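Local coordinates for carboxysome shell vertex protein CcmL (Nostoc sp., PDB 4N8X), which probably forms the vertices of the shell of the carboxysome, the polyhedral inclusion that sequesters RuBisCO, where it is thought to induce curvature in the flat layer of hexagonal shell proteins, at residues M1-V6 and D53-I58; L24-L29 and Q38-A43; I58-A63 and V75-V80. All coordinates share one frame; numbering follows the deposited sequence.

Contact 1: residues M1-V6 and D53-I58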
# COMPACT_ATOMS: atom_id res chain seq x y z
N MET A 1 4.69 -8.80 6.84
CA MET A 1 5.17 -7.98 7.92
C MET A 1 6.63 -7.61 7.72
O MET A 1 7.38 -8.38 7.15
CB MET A 1 5.06 -8.74 9.24
CG MET A 1 3.61 -8.96 9.72
SD MET A 1 2.73 -10.18 8.74
CE MET A 1 3.32 -11.77 9.40
N GLN A 2 7.03 -6.44 8.20
CA GLN A 2 8.42 -6.02 8.14
C GLN A 2 9.06 -6.20 9.50
O GLN A 2 8.38 -6.17 10.52
CB GLN A 2 8.53 -4.54 7.69
CG GLN A 2 8.18 -4.29 6.18
CD GLN A 2 8.98 -5.18 5.18
OE1 GLN A 2 10.11 -4.84 4.77
NE2 GLN A 2 8.37 -6.29 4.76
N ILE A 3 10.38 -6.34 9.50
CA ILE A 3 11.19 -6.44 10.71
C ILE A 3 11.71 -5.04 11.03
O ILE A 3 12.13 -4.32 10.13
CB ILE A 3 12.41 -7.38 10.42
CG1 ILE A 3 11.91 -8.78 10.11
CG2 ILE A 3 13.42 -7.48 11.62
CD1 ILE A 3 12.91 -9.60 9.36
N ALA A 4 11.66 -4.64 12.28
CA ALA A 4 12.15 -3.32 12.68
C ALA A 4 12.71 -3.39 14.10
O ALA A 4 12.46 -4.35 14.80
CB ALA A 4 11.04 -2.30 12.59
N LYS A 5 13.48 -2.38 14.50
CA LYS A 5 14.10 -2.32 15.83
C LYS A 5 13.47 -1.17 16.60
O LYS A 5 13.31 -0.04 16.09
CB LYS A 5 15.61 -2.12 15.68
CG LYS A 5 16.45 -2.07 16.97
CD LYS A 5 17.90 -1.60 16.62
CE LYS A 5 18.83 -1.59 17.84
NZ LYS A 5 20.24 -1.11 17.51
N VAL A 6 13.09 -1.45 17.84
CA VAL A 6 12.49 -0.45 18.71
C VAL A 6 13.54 0.56 19.13
O VAL A 6 14.50 0.23 19.82
CB VAL A 6 11.87 -1.09 19.97
CG1 VAL A 6 11.29 -0.01 20.90
CG2 VAL A 6 10.74 -2.04 19.54
N ASP A 53 15.33 -1.46 21.82
CA ASP A 53 16.32 -2.15 20.99
C ASP A 53 15.97 -3.58 20.66
O ASP A 53 16.75 -4.27 20.03
CB ASP A 53 17.70 -2.07 21.65
CG ASP A 53 18.20 -0.66 21.74
OD1 ASP A 53 17.86 0.14 20.83
OD2 ASP A 53 18.85 -0.32 22.72
N GLU A 54 14.77 -4.02 21.04
CA GLU A 54 14.26 -5.30 20.55
C GLU A 54 13.90 -5.20 19.06
O GLU A 54 13.53 -4.13 18.58
CB GLU A 54 13.04 -5.72 21.38
CG GLU A 54 13.46 -6.26 22.75
CD GLU A 54 12.30 -6.81 23.56
OE1 GLU A 54 11.23 -6.20 23.53
OE2 GLU A 54 12.47 -7.85 24.23
N TRP A 55 14.06 -6.32 18.35
CA TRP A 55 13.50 -6.53 17.03
C TRP A 55 12.05 -7.03 17.11
O TRP A 55 11.71 -7.91 17.90
CB TRP A 55 14.36 -7.55 16.27
CG TRP A 55 15.70 -7.00 15.81
CD1 TRP A 55 16.43 -6.00 16.41
CD2 TRP A 55 16.46 -7.42 14.66
NE1 TRP A 55 17.61 -5.78 15.69
CE2 TRP A 55 17.64 -6.63 14.63
CE3 TRP A 55 16.26 -8.39 13.67
CZ2 TRP A 55 18.62 -6.78 13.63
CZ3 TRP A 55 17.24 -8.53 12.67
CH2 TRP A 55 18.40 -7.73 12.67
N VAL A 56 11.21 -6.47 16.26
CA VAL A 56 9.80 -6.78 16.30
C VAL A 56 9.32 -6.93 14.86
O VAL A 56 9.99 -6.51 13.93
CB VAL A 56 9.02 -5.63 16.97
CG1 VAL A 56 9.43 -5.50 18.44
CG2 VAL A 56 9.30 -4.30 16.25
N LEU A 57 8.16 -7.57 14.69
CA LEU A 57 7.45 -7.56 13.43
C LEU A 57 6.37 -6.47 13.47
O LEU A 57 5.64 -6.35 14.45
CB LEU A 57 6.79 -8.91 13.21
CG LEU A 57 7.77 -10.04 13.04
CD1 LEU A 57 7.00 -11.33 13.12
CD2 LEU A 57 8.37 -9.88 11.64
N ILE A 58 6.27 -5.74 12.37
CA ILE A 58 5.25 -4.72 12.18
C ILE A 58 4.26 -5.20 11.10
O ILE A 58 4.68 -5.63 10.03
CB ILE A 58 5.89 -3.45 11.63
CG1 ILE A 58 6.96 -2.88 12.59
CG2 ILE A 58 4.82 -2.36 11.41
CD1 ILE A 58 7.58 -1.55 12.01
O HOH W 1 20.30 -4.22 16.66

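Contact 2: residues L24-L29 and Q38-A43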
# COMPACT_ATOMS: atom_id res chain seq x y z
N LEU A 24 2.78 4.71 21.26
CA LEU A 24 3.36 4.82 19.92
C LEU A 24 4.86 4.66 20.01
O LEU A 24 5.51 5.34 20.82
CB LEU A 24 3.06 6.19 19.34
CG LEU A 24 1.56 6.45 19.38
CD1 LEU A 24 1.29 7.92 19.21
CD2 LEU A 24 0.94 5.65 18.24
N LEU A 25 5.41 3.75 19.21
CA LEU A 25 6.85 3.48 19.21
C LEU A 25 7.52 3.97 17.94
O LEU A 25 6.94 3.86 16.86
CB LEU A 25 7.10 1.98 19.29
CG LEU A 25 6.60 1.29 20.58
CD1 LEU A 25 7.11 -0.15 20.62
CD2 LEU A 25 7.07 2.06 21.80
N LEU A 26 8.75 4.48 18.05
CA LEU A 26 9.54 4.84 16.86
C LEU A 26 10.42 3.64 16.53
O LEU A 26 11.24 3.20 17.36
CB LEU A 26 10.44 6.06 17.16
CG LEU A 26 11.43 6.50 16.07
CD1 LEU A 26 10.71 7.06 14.81
CD2 LEU A 26 12.36 7.50 16.66
N LEU A 27 10.26 3.13 15.32
CA LEU A 27 10.96 1.91 14.87
C LEU A 27 11.89 2.19 13.68
O LEU A 27 11.59 3.03 12.84
CB LEU A 27 9.90 0.88 14.48
CG LEU A 27 8.85 0.69 15.59
CD1 LEU A 27 7.77 -0.30 15.16
CD2 LEU A 27 9.47 0.16 16.83
N GLN A 28 13.04 1.51 13.66
CA GLN A 28 14.02 1.63 12.58
C GLN A 28 13.92 0.34 11.79
O GLN A 28 14.10 -0.73 12.34
CB GLN A 28 15.45 1.80 13.16
CG GLN A 28 16.58 1.84 12.09
CD GLN A 28 17.96 2.00 12.68
OE1 GLN A 28 18.13 1.89 13.89
NE2 GLN A 28 18.97 2.26 11.81
N LEU A 29 13.63 0.47 10.49
CA LEU A 29 13.41 -0.68 9.61
C LEU A 29 14.66 -1.52 9.41
O LEU A 29 15.78 -1.02 9.47
CB LEU A 29 12.87 -0.22 8.24
CG LEU A 29 11.36 0.09 8.32
CD1 LEU A 29 10.61 -1.07 8.90
CD2 LEU A 29 11.02 1.34 9.12
N GLN A 38 18.26 3.48 7.19
CA GLN A 38 17.94 4.82 7.69
C GLN A 38 16.51 5.19 7.31
O GLN A 38 16.25 6.26 6.76
CB GLN A 38 18.96 5.87 7.19
CG GLN A 38 20.41 5.62 7.69
CD GLN A 38 20.52 5.67 9.23
OE1 GLN A 38 19.70 6.30 9.89
NE2 GLN A 38 21.51 4.97 9.79
N LYS A 39 15.59 4.27 7.60
CA LYS A 39 14.17 4.41 7.36
C LYS A 39 13.48 4.06 8.65
O LYS A 39 13.79 3.03 9.27
CB LYS A 39 13.70 3.43 6.29
CG LYS A 39 14.25 3.70 4.90
CD LYS A 39 13.39 3.09 3.80
CE LYS A 39 14.18 2.95 2.48
NZ LYS A 39 13.31 2.88 1.26
N TYR A 40 12.52 4.90 9.05
CA TYR A 40 11.85 4.75 10.33
C TYR A 40 10.33 4.83 10.15
O TYR A 40 9.85 5.33 9.15
CB TYR A 40 12.27 5.88 11.28
CG TYR A 40 13.70 5.78 11.79
CD1 TYR A 40 14.78 6.04 10.95
CD2 TYR A 40 13.98 5.45 13.13
CE1 TYR A 40 16.10 5.97 11.41
CE2 TYR A 40 15.31 5.38 13.60
CZ TYR A 40 16.36 5.63 12.72
OH TYR A 40 17.68 5.58 13.14
N GLU A 41 9.59 4.35 11.13
CA GLU A 41 8.15 4.53 11.13
C GLU A 41 7.65 4.50 12.54
O GLU A 41 8.40 4.14 13.44
CB GLU A 41 7.45 3.49 10.27
CG GLU A 41 7.45 2.06 10.76
CD GLU A 41 6.93 1.12 9.65
OE1 GLU A 41 7.32 1.29 8.49
OE2 GLU A 41 6.11 0.23 9.94
N VAL A 42 6.39 4.89 12.73
CA VAL A 42 5.77 4.89 14.05
C VAL A 42 4.68 3.85 14.02
O VAL A 42 3.85 3.88 13.11
CB VAL A 42 5.18 6.27 14.36
CG1 VAL A 42 4.59 6.31 15.80
CG2 VAL A 42 6.26 7.33 14.18
N ALA A 43 4.69 2.94 15.01
CA ALA A 43 3.66 1.89 15.10
C ALA A 43 3.02 1.89 16.49
O ALA A 43 3.68 2.20 17.48
CB ALA A 43 4.29 0.49 14.81

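Contact 3: residues I58-A63 and V75-V80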
# COMPACT_ATOMS: atom_id res chain seq x y z
N ILE A 58 6.27 -5.74 12.37
CA ILE A 58 5.25 -4.72 12.18
C ILE A 58 4.26 -5.20 11.10
O ILE A 58 4.68 -5.63 10.03
CB ILE A 58 5.89 -3.45 11.63
CG1 ILE A 58 6.96 -2.88 12.59
CG2 ILE A 58 4.82 -2.36 11.41
CD1 ILE A 58 7.58 -1.55 12.01
N SER A 59 2.96 -5.13 11.39
CA SER A 59 1.92 -5.34 10.38
C SER A 59 1.41 -3.98 9.98
O SER A 59 1.19 -3.12 10.85
CB SER A 59 0.80 -6.19 10.98
OG SER A 59 1.16 -7.56 10.90
N ARG A 60 1.21 -3.77 8.68
CA ARG A 60 0.78 -2.43 8.20
C ARG A 60 -0.56 -2.51 7.50
O ARG A 60 -0.99 -3.60 7.08
CB ARG A 60 1.87 -1.76 7.30
CG ARG A 60 1.62 -0.24 6.83
CD ARG A 60 2.53 0.90 7.48
NE ARG A 60 2.04 2.28 7.24
CZ ARG A 60 2.65 3.44 7.57
NH1 ARG A 60 3.84 3.48 8.18
NH2 ARG A 60 2.04 4.60 7.28
N GLY A 61 -1.26 -1.37 7.40
CA GLY A 61 -2.56 -1.34 6.74
C GLY A 61 -3.64 -1.81 7.71
O GLY A 61 -3.42 -1.79 8.92
N SER A 62 -4.76 -2.28 7.18
CA SER A 62 -5.91 -2.73 8.01
C SER A 62 -5.54 -3.88 8.95
O SER A 62 -6.19 -4.07 9.97
CB SER A 62 -7.15 -3.10 7.15
OG SER A 62 -6.86 -4.15 6.22
N ALA A 63 -4.47 -4.63 8.64
CA ALA A 63 -3.97 -5.65 9.57
C ALA A 63 -3.76 -5.04 10.97
O ALA A 63 -3.95 -5.70 11.97
CB ALA A 63 -2.63 -6.22 9.07
N VAL A 75 -4.88 3.55 12.98
CA VAL A 75 -3.53 3.05 13.06
C VAL A 75 -3.31 2.20 11.82
O VAL A 75 -4.18 1.41 11.42
CB VAL A 75 -3.33 2.23 14.33
CG1 VAL A 75 -3.60 3.11 15.55
CG2 VAL A 75 -4.28 1.08 14.35
N ASP A 76 -2.17 2.40 11.18
CA ASP A 76 -1.90 1.66 9.96
C ASP A 76 -0.62 0.90 10.12
O ASP A 76 -0.08 0.39 9.14
CB ASP A 76 -1.79 2.62 8.76
CG ASP A 76 -0.75 3.72 8.99
OD1 ASP A 76 -0.05 3.68 10.03
OD2 ASP A 76 -0.63 4.62 8.11
N ALA A 77 -0.11 0.84 11.37
CA ALA A 77 1.11 0.09 11.71
C ALA A 77 1.07 -0.28 13.17
O ALA A 77 0.75 0.58 14.02
CB ALA A 77 2.43 0.89 11.37
N ALA A 78 1.27 -1.57 13.44
CA ALA A 78 1.20 -2.13 14.78
C ALA A 78 2.34 -3.14 15.01
O ALA A 78 2.70 -3.91 14.10
CB ALA A 78 -0.22 -2.77 15.05
N VAL A 79 2.86 -3.15 16.23
CA VAL A 79 3.78 -4.19 16.66
C VAL A 79 2.99 -5.47 16.94
O VAL A 79 2.01 -5.45 17.65
CB VAL A 79 4.59 -3.72 17.87
CG1 VAL A 79 5.40 -4.88 18.48
CG2 VAL A 79 5.51 -2.57 17.46
N VAL A 80 3.36 -6.59 16.29
CA VAL A 80 2.57 -7.79 16.48
C VAL A 80 3.36 -8.90 17.16
O VAL A 80 2.78 -9.86 17.68
CB VAL A 80 1.87 -8.29 15.17
CG1 VAL A 80 0.99 -7.21 14.57
CG2 VAL A 80 2.89 -8.77 14.09

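Contact 1: residues M1-V6 and D53-I58
Gln2 to Val6 runs antiparallel to Trp55-Ile58, the strand axes at 135° and 4.6 Å apart, with Gln2-Ile58 and Ala4-Val56 as hydrogen-bonded pairs and Ile3-Leu57 and Lys5-Trp55 as non-hydrogen-bonded ones. Beyond the last pair, Val6 N reaches Glu54 O at 2.8 Å in a nearly straight bond, and Val6 O accepts from Asp53 N. On the face of Ile3, Lys5, Trp55 and Leu57, the CG2 branch of Ile3 meets the indole obliquely at CE3 (3.6 Å). Lys5, with CG anti to the backbone N (chi1 -178°) and extended beyond, passes its CG 4.0 Å from Trp55 CD1. These are central strands of the beta barrel of the CcmL/EutN family, and Tyr94 stacks on the same indole. A water accepts from Trp55 NE1 at 3.3 Å and, weakly, from Lys5 NZ. An alanine in place of Trp55 would probably open a gap beside Ile3 CG2 and the Lys5 chain and leave that water without its indole donor. On the other face Ala4 CB lies 3.6 Å from Ile58 CD1, while Val6 CG2 meets Val56 CG1 at 3.9 Å, the two valines crossing at about a right angle.

Contact 2: residues L24-L29 and Q38-A43
Five backbone hydrogen bonds join Leu24-Leu29 to Lys39-Ala43, two neighbouring antiparallel strands of the CcmL/EutN beta barrel. Leu25 and Ala43 bond in both directions, the Leu25 N to Ala43 O bond being 2.9 Å and almost straight at 177°. Leu27 and Glu41 form the second reciprocal pair, in which Leu27 N lies 2.8 Å from Glu41 O. A further bond, from Leu29 N to Lys39 O, carries the ladder past the Gln28-Tyr40 pair, which is non-hydrogen-bonded.

That pair is joined by its side chains instead. Gln28, with CG anti to the backbone N (chi1 176°) and the chain extended beyond it, lies along one face of the Tyr40 ring. Its CB makes a CH-pi contact 4.0 Å from the ring centroid, CG sits above the rim, and the terminal amide is turned only 11° from the ring plane. The amide is fixed from outside the two segments, by NE2 donating to Leu37 O and OE1 accepting from Arg7. Leu26 shares this side of the sheet and touches Tyr40 CD2 obliquely through CD1.

The other side is that of Leu25, Leu27, Glu41 and Ala43, and here Leu27 CD1 packs 3.6 Å from Ala43 CB. Leu27 also reaches Ala4, Val6, Ile58 and Val79, so it stands in the barrel interior. The backbone of Val42 hydrogen-bonds to a neighbouring subunit, which brings the pentamer interface up to this pair of strands. At the far end Leu29 crosses Glu41 at about a right angle, its CD2 methyl 3.8 Å from Glu41 OE1.

Contact 3: residues I58-A63 and V75-V80
Arg60 and Asp76 supply the one ionic link between the two segments, a salt bridge with Arg60 NH2 2.8 Å from Asp76 OD2. As a hydrogen bond it is weak, because the angle at the hydrogen is only 117°. The two side chains run side by side and point the same way, and their guanidinium and carboxylate planes are 43° apart, with Asp76 OD1 lying over one face of the guanidinium towards its rim. The Arg60 chain starts with CG anti to the backbone N and bends at chi2 (109°), which brings the guanidinium round to the carboxylate. The aspartate also looks outward: OD2 accepts from the backbone N of Arg60 of a neighbouring subunit, and OD1 from Met1 N of that same neighbour, which would probably spread the carboxylate's charge over both chains.

Backbone bonds form the second group. Ser59 and Ala78 make a reciprocal antiparallel pair, in which Ser59 N to Ala78 O and Ala78 N to Ser59 O are both 3.0 Å. Next along, Gly61 N donates to Asp76 O at 2.7 Å, approaching from above the carbonyl plane instead of within it. Gly61 has a positive phi, a backbone shape that glycine adopts readily.

Apolar contacts are few and small. Ala77 CB touches both Ile58 CG2 (4.0 Å) and Arg60 CD (3.9 Å). On the opposite face Val80 CG1 approaches Ser59 CB and OG, while that hydroxyl is hydrogen-bonded to Pro74 O of another subunit.

Strand 55-60 lies between strands 2-11 and 77-88. The backbones of Ala77 and Val79 bond in turn to Ala44 of strand 39-44, which closes the barrel, and the side chains of Ile58, Arg60 and Ala77 touch Glu41 of that strand.

How the contacts relate
All three contacts belong to one antiparallel sheet in the order 39-44, 24-30, 2-11, 55-60, 77-88, 91-95. Contact 1 joins the two middle strands; contact 2 lies to one side of it, with centres about 9 Å apart, and contact 3 to the other, about 12 Å away. Along the chain, contact 2 forms between the two segments of contact 1, whereas contact 3 follows and shares Ile58 with contact 1. Contacts 2 and 3, also about 12 Å apart, come together where strand 39-44 meets strand 77-88, Val42 and Ala43 touching Ala77, which closes the barrel. Contacts 1 and 3 touch one neighbouring subunit and contacts 2 and 3 another, which ties this barrel into the pentamer.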